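PDB 3GRF: ornithine carbamoyltransferase from Giardia intestinalis, which probably catalyses the transfer of a carbamoyl group from carbamoyl phosphate to ornithine or the reverse reaction, as part of arginine degradation in this parasite. Local coordinates for residues Y239-M244 against M280-A285; K160-A165 against V235-T240. One frame throughout, in Å; residues are numbered along the deposited sequence.

Interaction 1: Y239-M244 against M280-A285; sequences YTDSWM and MNCLPA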
ATOM      1  N   TYR A 239     -12.368   0.105 -32.275  1.00 28.87           N
ATOM      2  CA  TYR A 239     -11.991   0.422 -30.926  1.00 26.41           C
ATOM      3  C   TYR A 239     -12.765   1.677 -30.623  1.00 30.98           C
ATOM      4  O   TYR A 239     -12.883   2.545 -31.478  1.00 25.59           O
ATOM      5  CB  TYR A 239     -10.471   0.640 -30.907  1.00 26.34           C
ATOM      6  CG  TYR A 239      -9.776   0.784 -29.568  1.00 25.23           C
ATOM      7  CD1 TYR A 239     -10.117   1.790 -28.667  1.00 22.51           C
ATOM      8  CD2 TYR A 239      -8.739  -0.034 -29.252  1.00 23.52           C
ATOM      9  CE1 TYR A 239      -9.445   1.952 -27.471  1.00 26.32           C
ATOM     10  CE2 TYR A 239      -8.048   0.122 -28.099  1.00 19.04           C
ATOM     11  CZ  TYR A 239      -8.426   1.095 -27.190  1.00 28.49           C
ATOM     12  OH  TYR A 239      -7.724   1.231 -26.035  1.00 24.49           O
ATOM     13  N   THR A 240     -13.335   1.741 -29.426  1.00 31.81           N
ATOM     14  CA  THR A 240     -13.981   2.965 -28.963  1.00 31.93           C
ATOM     15  C   THR A 240     -13.728   3.178 -27.489  1.00 29.88           C
ATOM     16  O   THR A 240     -13.174   2.309 -26.811  1.00 19.22           O
ATOM     17  CB  THR A 240     -15.485   2.976 -29.304  1.00 26.21           C
ATOM     18  OG1 THR A 240     -16.002   4.294 -29.059  1.00 35.42           O
ATOM     19  CG2 THR A 240     -16.242   1.926 -28.521  1.00 16.53           C
ATOM     20  N   ASP A 241     -14.051   4.362 -26.981  1.00 27.39           N
ATOM     21  CA  ASP A 241     -13.924   4.537 -25.538  1.00 28.97           C
ATOM     22  C   ASP A 241     -14.834   5.637 -25.039  1.00 35.93           C
ATOM     23  O   ASP A 241     -15.541   6.239 -25.829  1.00 26.30           O
ATOM     24  CB  ASP A 241     -12.427   4.659 -25.091  1.00 37.44           C
ATOM     25  CG  ASP A 241     -11.868   6.090 -25.121  1.00 41.53           C
ATOM     26  OD1 ASP A 241     -11.057   6.409 -24.239  1.00 50.22           O
ATOM     27  OD2 ASP A 241     -12.204   6.884 -26.007  1.00 45.33           O
ATOM     28  N   SER A 242     -14.819   5.841 -23.730  1.00 34.76           N
ATOM     29  CA  SER A 242     -15.798   6.601 -23.010  1.00 34.95           C
ATOM     30  C   SER A 242     -16.029   7.958 -23.650  1.00 36.25           C
ATOM     31  O   SER A 242     -15.086   8.687 -23.930  1.00 39.80           O
ATOM     32  CB  SER A 242     -15.333   6.742 -21.562  1.00 37.00           C
ATOM     33  OG  SER A 242     -16.006   7.809 -20.925  1.00 37.52           O
ATOM     34  N   TRP A 243     -17.298   8.273 -23.887  1.00 40.41           N
ATOM     35  CA  TRP A 243     -17.751   9.606 -24.268  1.00 43.72           C
ATOM     36  C   TRP A 243     -17.709  10.652 -23.139  1.00 46.68           C
ATOM     37  O   TRP A 243     -17.762  11.851 -23.427  1.00 49.82           O
ATOM     38  CB  TRP A 243     -19.184   9.515 -24.769  1.00 45.97           C
ATOM     39  CG  TRP A 243     -19.344   8.879 -26.113  1.00 40.53           C
ATOM     40  CD1 TRP A 243     -18.353   8.450 -26.959  1.00 46.83           C
ATOM     41  CD2 TRP A 243     -20.572   8.624 -26.772  1.00 38.24           C
ATOM     42  NE1 TRP A 243     -18.901   7.941 -28.108  1.00 46.26           N
ATOM     43  CE2 TRP A 243     -20.265   8.035 -28.020  1.00 42.72           C
ATOM     44  CE3 TRP A 243     -21.920   8.835 -26.432  1.00 39.33           C
ATOM     45  CZ2 TRP A 243     -21.261   7.654 -28.936  1.00 46.22           C
ATOM     46  CZ3 TRP A 243     -22.911   8.448 -27.341  1.00 49.23           C
ATOM     47  CH2 TRP A 243     -22.573   7.863 -28.574  1.00 43.76           C
ATOM     48  N   MET A 244     -17.645  10.206 -21.880  1.00 46.40           N
ATOM     49  CA  MET A 244     -17.683  11.099 -20.702  1.00 60.11           C
ATOM     50  C   MET A 244     -16.500  12.056 -20.640  1.00 66.50           C
ATOM     51  O   MET A 244     -15.373  11.647 -20.346  1.00 71.61           O
ATOM     52  CB  MET A 244     -17.767  10.304 -19.384  1.00 66.47           C
ATOM     53  CG  MET A 244     -16.979  10.919 -18.183  1.00 70.99           C
ATOM     54  SD  MET A 244     -17.869  12.030 -17.044  1.00 78.90           S
ATOM     55  CE  MET A 244     -18.099  10.955 -15.604  1.00 68.79           C
ATOM     56  N   MET A 280     -12.668  -3.639 -29.388  1.00 22.63           N
ATOM     57  CA  MET A 280     -11.865  -3.250 -28.239  1.00 24.38           C
ATOM     58  C   MET A 280     -12.417  -1.966 -27.610  1.00 29.60           C
ATOM     59  O   MET A 280     -12.996  -1.154 -28.326  1.00 31.01           O
ATOM     60  CB  MET A 280     -10.447  -2.980 -28.719  1.00 23.57           C
ATOM     61  CG  MET A 280      -9.806  -4.219 -29.268  1.00 27.59           C
ATOM     62  SD  MET A 280      -8.055  -4.043 -29.706  1.00 29.81           S
ATOM     63  CE  MET A 280      -7.214  -4.158 -28.123  1.00 24.47           C
ATOM     64  N   ASN A 281     -12.223  -1.792 -26.300  1.00 26.63           N
ATOM     65  CA  ASN A 281     -12.573  -0.548 -25.547  1.00 27.02           C
ATOM     66  C   ASN A 281     -11.703  -0.628 -24.283  1.00 34.59           C
ATOM     67  O   ASN A 281     -11.756  -1.634 -23.514  1.00 26.66           O
ATOM     68  CB  ASN A 281     -14.106  -0.551 -25.213  1.00 24.36           C
ATOM     69  CG  ASN A 281     -14.596   0.675 -24.391  1.00 39.52           C
ATOM     70  OD1 ASN A 281     -15.760   1.039 -24.470  1.00 38.96           O
ATOM     71  ND2 ASN A 281     -13.726   1.288 -23.612  1.00 28.44           N
ATOM     72  N   CYS A 282     -10.871   0.389 -24.058  1.00 29.11           N
ATOM     73  CA  CYS A 282      -9.920   0.345 -22.950  1.00 32.39           C
ATOM     74  C   CYS A 282     -10.603   0.356 -21.578  1.00 33.23           C
ATOM     75  O   CYS A 282      -9.963   0.041 -20.571  1.00 30.54           O
ATOM     76  CB  CYS A 282      -8.909   1.480 -23.094  1.00 29.17           C
ATOM     77  SG  CYS A 282      -9.635   3.139 -23.267  1.00 33.50           S
ATOM     78  N   LEU A 283     -11.892   0.704 -21.545  1.00 26.14           N
ATOM     79  CA  LEU A 283     -12.700   0.793 -20.298  1.00 37.52           C
ATOM     80  C   LEU A 283     -12.423   2.073 -19.484  1.00 41.45           C
ATOM     81  O   LEU A 283     -11.401   2.706 -19.674  1.00 39.61           O
ATOM     82  CB  LEU A 283     -12.585  -0.468 -19.413  1.00 37.53           C
ATOM     83  CG  LEU A 283     -12.943  -1.829 -20.043  1.00 40.81           C
ATOM     84  CD1 LEU A 283     -12.667  -3.018 -19.099  1.00 32.11           C
ATOM     85  CD2 LEU A 283     -14.393  -1.839 -20.568  1.00 36.91           C
ATOM     86  N   PRO A 284     -13.356   2.483 -18.602  1.00 44.29           N
ATOM     87  CA  PRO A 284     -14.700   1.962 -18.306  1.00 48.47           C
ATOM     88  C   PRO A 284     -15.666   2.019 -19.500  1.00 45.87           C
ATOM     89  O   PRO A 284     -15.690   3.018 -20.245  1.00 40.21           O
ATOM     90  CB  PRO A 284     -15.185   2.884 -17.183  1.00 48.83           C
ATOM     91  CG  PRO A 284     -14.405   4.127 -17.375  1.00 52.10           C
ATOM     92  CD  PRO A 284     -13.050   3.654 -17.763  1.00 49.71           C
ATOM     93  N   ALA A 285     -16.416   0.935 -19.690  1.00 39.49           N
ATOM     94  CA  ALA A 285     -17.443   0.835 -20.730  1.00 38.00           C
ATOM     95  C   ALA A 285     -18.806   1.328 -20.234  1.00 44.83           C
ATOM     96  O   ALA A 285     -19.261   0.930 -19.156  1.00 45.13           O
ATOM     97  CB  ALA A 285     -17.572  -0.609 -21.206  1.00 34.34           C
TER
HETATM   98  O   HOH W   1     -13.671   3.686 -21.907  1.00 43.23           O
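Tyr-239 and Met-280 sit side by side on parallel neighbouring strands of the five-stranded Rossmann-like sheet, joined by the bond from Thr-240 N to Met-280 O (3.1 Å, angle at the hydrogen 156°). This is the C-terminal end of the parallel strands, where proteins of this architecture usually build their sites. The run Asn-281 to Pro-284, with a cis peptide before the proline, stands where relatives have His-Cys-Leu-Pro, and Asp-241 to Trp-243 begins the Asp-x-Trp-x-Ser motif of this family, so both loops probably border the ornithine pocket.

Tyr-239 has the largest share of the contact. With CG anti to the backbone N (chi1 -171°), its ring lies along the second chain instead of standing clear of it. The CD2 corner meets Met-280 CB at 3.4 Å, and the carbonyl carbon of Met-280 lies over one face, offset toward the rim. Met-280 SD approaches obliquely, 5.3 Å from the centroid of the Tyr-239 ring, in a Met-aromatic contact. At the far end Tyr-239 OH rests 3.2 Å from Cys-282 CB, while its hydrogen bond goes to Asp-141 of helix 135-151. The ring thus bridges from Met-280 to Cys-282.

There the side chains of Asp-241 and Cys-282 meet: SG of Cys-282 is 3.7 Å from CB of Asp-241. Asp-241 OD2 is turned to other company, taking hydrogen bonds from Tyr-166 OH and Asn-172 ND2, which fix the carboxylate beside the thiol. The backbone N of Cys-282, buried near the Tyr-239 ring, finds no polar partner in the model. Farther out the two chains separate, and a water spans the gap: it accepts from Ser-242 N at 3.0 Å and donates to Pro-284 O at 2.7 Å.

Interaction 2: K160-A165 against V235-T240; sequences KGIKFA and VDVVYT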
ATOM      1  N   LYS A 160       1.027  -5.199 -40.029  1.00 34.34           N
ATOM      2  CA  LYS A 160       0.909  -4.534 -41.317  1.00 37.57           C
ATOM      3  C   LYS A 160      -0.452  -4.702 -41.986  1.00 37.67           C
ATOM      4  O   LYS A 160      -0.941  -3.753 -42.587  1.00 40.15           O
ATOM      5  CB  LYS A 160       2.009  -5.002 -42.258  1.00 37.32           C
ATOM      6  CG  LYS A 160       3.389  -4.941 -41.648  1.00 44.21           C
ATOM      7  CD  LYS A 160       3.896  -3.546 -41.705  1.00 33.70           C
ATOM      8  CE  LYS A 160       4.916  -3.275 -40.613  1.00 55.68           C
ATOM      9  NZ  LYS A 160       6.104  -4.190 -40.626  1.00 59.93           N
ATOM     10  N   GLY A 161      -1.042  -5.900 -41.874  1.00 40.92           N
ATOM     11  CA  GLY A 161      -2.306  -6.262 -42.538  1.00 38.22           C
ATOM     12  C   GLY A 161      -3.562  -5.978 -41.731  1.00 36.37           C
ATOM     13  O   GLY A 161      -4.676  -6.064 -42.252  1.00 33.87           O
ATOM     14  N   ILE A 162      -3.388  -5.640 -40.450  1.00 39.35           N
ATOM     15  CA  ILE A 162      -4.528  -5.422 -39.560  1.00 33.47           C
ATOM     16  C   ILE A 162      -4.978  -3.991 -39.746  1.00 31.01           C
ATOM     17  O   ILE A 162      -4.251  -3.071 -39.364  1.00 29.27           O
ATOM     18  CB  ILE A 162      -4.205  -5.651 -38.047  1.00 34.31           C
ATOM     19  CG1 ILE A 162      -3.591  -7.016 -37.817  1.00 30.93           C
ATOM     20  CG2 ILE A 162      -5.506  -5.640 -37.225  1.00 20.90           C
ATOM     21  CD1 ILE A 162      -4.364  -8.120 -38.516  1.00 40.94           C
ATOM     22  N   LYS A 163      -6.149  -3.806 -40.337  1.00 32.52           N
ATOM     23  CA  LYS A 163      -6.717  -2.452 -40.498  1.00 30.96           C
ATOM     24  C   LYS A 163      -7.407  -2.088 -39.182  1.00 35.43           C
ATOM     25  O   LYS A 163      -8.174  -2.885 -38.671  1.00 34.71           O
ATOM     26  CB  LYS A 163      -7.712  -2.400 -41.659  1.00 37.46           C
ATOM     27  CG  LYS A 163      -7.132  -2.616 -43.074  1.00 42.65           C
ATOM     28  CD  LYS A 163      -7.453  -4.030 -43.563  1.00 55.28           C
ATOM     29  CE  LYS A 163      -7.569  -4.103 -45.064  1.00 41.76           C
ATOM     30  NZ  LYS A 163      -9.036  -4.109 -45.400  1.00 60.81           N
ATOM     31  N   PHE A 164      -7.129  -0.891 -38.644  1.00 35.49           N
ATOM     32  CA  PHE A 164      -7.573  -0.504 -37.302  1.00 25.74           C
ATOM     33  C   PHE A 164      -8.534   0.700 -37.448  1.00 24.33           C
ATOM     34  O   PHE A 164      -8.283   1.606 -38.246  1.00 26.78           O
ATOM     35  CB  PHE A 164      -6.365  -0.172 -36.425  1.00 27.34           C
ATOM     36  CG  PHE A 164      -6.733   0.319 -35.024  1.00 26.21           C
ATOM     37  CD1 PHE A 164      -6.790  -0.563 -33.960  1.00 29.31           C
ATOM     38  CD2 PHE A 164      -7.038   1.671 -34.793  1.00 23.64           C
ATOM     39  CE1 PHE A 164      -7.134  -0.119 -32.690  1.00 32.93           C
ATOM     40  CE2 PHE A 164      -7.365   2.110 -33.555  1.00 28.18           C
ATOM     41  CZ  PHE A 164      -7.436   1.230 -32.502  1.00 27.17           C
ATOM     42  N   ALA A 165      -9.646   0.713 -36.726  1.00 33.23           N
ATOM     43  CA  ALA A 165     -10.446   1.964 -36.671  1.00 22.85           C
ATOM     44  C   ALA A 165     -10.814   2.410 -35.249  1.00 30.58           C
ATOM     45  O   ALA A 165     -11.183   1.571 -34.443  1.00 32.11           O
ATOM     46  CB  ALA A 165     -11.730   1.834 -37.523  1.00 26.94           C
ATOM     47  N   VAL A 235     -12.615  -3.080 -41.822  1.00 34.85           N
ATOM     48  CA  VAL A 235     -11.562  -2.962 -40.804  1.00 36.01           C
ATOM     49  C   VAL A 235     -11.477  -4.238 -39.949  1.00 37.13           C
ATOM     50  O   VAL A 235     -12.431  -5.010 -39.886  1.00 35.97           O
ATOM     51  CB  VAL A 235     -11.673  -1.662 -39.934  1.00 40.58           C
ATOM     52  CG1 VAL A 235     -11.625  -0.393 -40.806  1.00 44.51           C
ATOM     53  CG2 VAL A 235     -12.921  -1.685 -39.083  1.00 40.67           C
ATOM     54  N   ASP A 236     -10.333  -4.474 -39.318  1.00 33.12           N
ATOM     55  CA  ASP A 236     -10.116  -5.707 -38.548  1.00 31.87           C
ATOM     56  C   ASP A 236     -10.259  -5.496 -37.041  1.00 32.24           C
ATOM     57  O   ASP A 236     -10.373  -6.452 -36.277  1.00 29.29           O
ATOM     58  CB  ASP A 236      -8.738  -6.288 -38.858  1.00 36.71           C
ATOM     59  CG  ASP A 236      -8.537  -6.558 -40.328  1.00 47.29           C
ATOM     60  OD1 ASP A 236      -7.667  -5.902 -40.932  1.00 44.28           O
ATOM     61  OD2 ASP A 236      -9.244  -7.429 -40.871  1.00 39.29           O
ATOM     62  N   VAL A 237     -10.219  -4.235 -36.608  1.00 27.05           N
ATOM     63  CA  VAL A 237     -10.323  -3.873 -35.192  1.00 35.89           C
ATOM     64  C   VAL A 237     -11.205  -2.646 -35.171  1.00 24.65           C
ATOM     65  O   VAL A 237     -10.969  -1.713 -35.946  1.00 29.89           O
ATOM     66  CB  VAL A 237      -8.979  -3.462 -34.535  1.00 32.84           C
ATOM     67  CG1 VAL A 237      -9.208  -3.113 -33.012  1.00 24.69           C
ATOM     68  CG2 VAL A 237      -7.936  -4.567 -34.704  1.00 24.84           C
ATOM     69  N   VAL A 238     -12.205  -2.666 -34.292  1.00 27.34           N
ATOM     70  CA  VAL A 238     -12.973  -1.466 -34.014  1.00 26.68           C
ATOM     71  C   VAL A 238     -12.864  -1.094 -32.541  1.00 30.25           C
ATOM     72  O   VAL A 238     -13.259  -1.850 -31.651  1.00 31.02           O
ATOM     73  CB  VAL A 238     -14.448  -1.637 -34.369  1.00 30.75           C
ATOM     74  CG1 VAL A 238     -15.235  -0.320 -34.053  1.00 28.77           C
ATOM     75  CG2 VAL A 238     -14.610  -2.039 -35.842  1.00 26.89           C
ATOM     76  N   TYR A 239     -12.368   0.105 -32.275  1.00 28.87           N
ATOM     77  CA  TYR A 239     -11.991   0.422 -30.926  1.00 26.41           C
ATOM     78  C   TYR A 239     -12.765   1.677 -30.623  1.00 30.98           C
ATOM     79  O   TYR A 239     -12.883   2.545 -31.478  1.00 25.59           O
ATOM     80  CB  TYR A 239     -10.471   0.640 -30.907  1.00 26.34           C
ATOM     81  CG  TYR A 239      -9.776   0.784 -29.568  1.00 25.23           C
ATOM     82  CD1 TYR A 239     -10.117   1.790 -28.667  1.00 22.51           C
ATOM     83  CD2 TYR A 239      -8.739  -0.034 -29.252  1.00 23.52           C
ATOM     84  CE1 TYR A 239      -9.445   1.952 -27.471  1.00 26.32           C
ATOM     85  CE2 TYR A 239      -8.048   0.122 -28.099  1.00 19.04           C
ATOM     86  CZ  TYR A 239      -8.426   1.095 -27.190  1.00 28.49           C
ATOM     87  OH  TYR A 239      -7.724   1.231 -26.035  1.00 24.49           O
ATOM     88  N   THR A 240     -13.335   1.741 -29.426  1.00 31.81           N
ATOM     89  CA  THR A 240     -13.981   2.965 -28.963  1.00 31.93           C
ATOM     90  C   THR A 240     -13.728   3.178 -27.489  1.00 29.88           C
ATOM     91  O   THR A 240     -13.174   2.309 -26.811  1.00 19.22           O
ATOM     92  CB  THR A 240     -15.485   2.976 -29.304  1.00 26.21           C
ATOM     93  OG1 THR A 240     -16.002   4.294 -29.059  1.00 35.42           O
ATOM     94  CG2 THR A 240     -16.242   1.926 -28.521  1.00 16.53           C
TER
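Asp-236 reaches back across to Lys-163 with both backbone and side chain, and its side chain can be followed outward atom by atom. CB packs on Ile-162 CG2 at 3.7 Å, beside the carbonyl oxygen of Lys-163. CG, anti to the carbonyl carbon (chi1 -57°), brings OD1 in line with the Lys-163 N-H; OD1 accepts this N-H through its anti lone pair in a short, nearly straight bond (2.7 Å, 168°), and also lies 3.2 Å from Lys-163 CD. OD2 leaves the contact for a salt bridge with Arg-276 and a hydrogen bond with Ser-274. In return Asp-236 N donates to Lys-163 O at 2.8 Å, and Val-237 N adds a weak bond to the same oxygen. The exchange fastens the two chains just before regular pairing begins.

From there the strands run parallel, Ala-165 bonding to Val-237 O through its N and to Tyr-239 N through its O. On the face carrying Phe-164, Val-237 and Tyr-239, the Phe-164 ring lays CD1 against Val-237 CG1 at 3.6 Å and brings CZ to Tyr-239 CB at 3.5 Å; the two aromatic rings are inclined at 51°. Helix 173-185 packs on this Phe-164. On the other face Ala-165 CB meets both methyls of Val-235. Such pairing of the first and fourth strands, in the order 3-2-1-4-5, marks the topological switch point of a Rossmann-like fold.

Read from the N terminus, segment 160-165 comes first, and the chain then runs through 69 residues that include helices 173-185, 203-216 and 228-232 and strands 188-192 and 221-225 before interaction 2 brings it back beside strand 164-167. Interaction 1 starts where that loop closes, sharing Tyr-239 and Thr-240, and shuts a second loop of 35 residues when strand 278-281 arrives. The loops follow in succession, neither enclosing nor crossing the other. Strand 237-240 is flanked by both partners, and a probable hydrogen bond from Met-280 N to Val-238 O links the contacts. Interaction 2 joins strand 237-240 to strand 164-167, interaction 1 to strand 278-281, tying the middle of the sheet to one outermost strand.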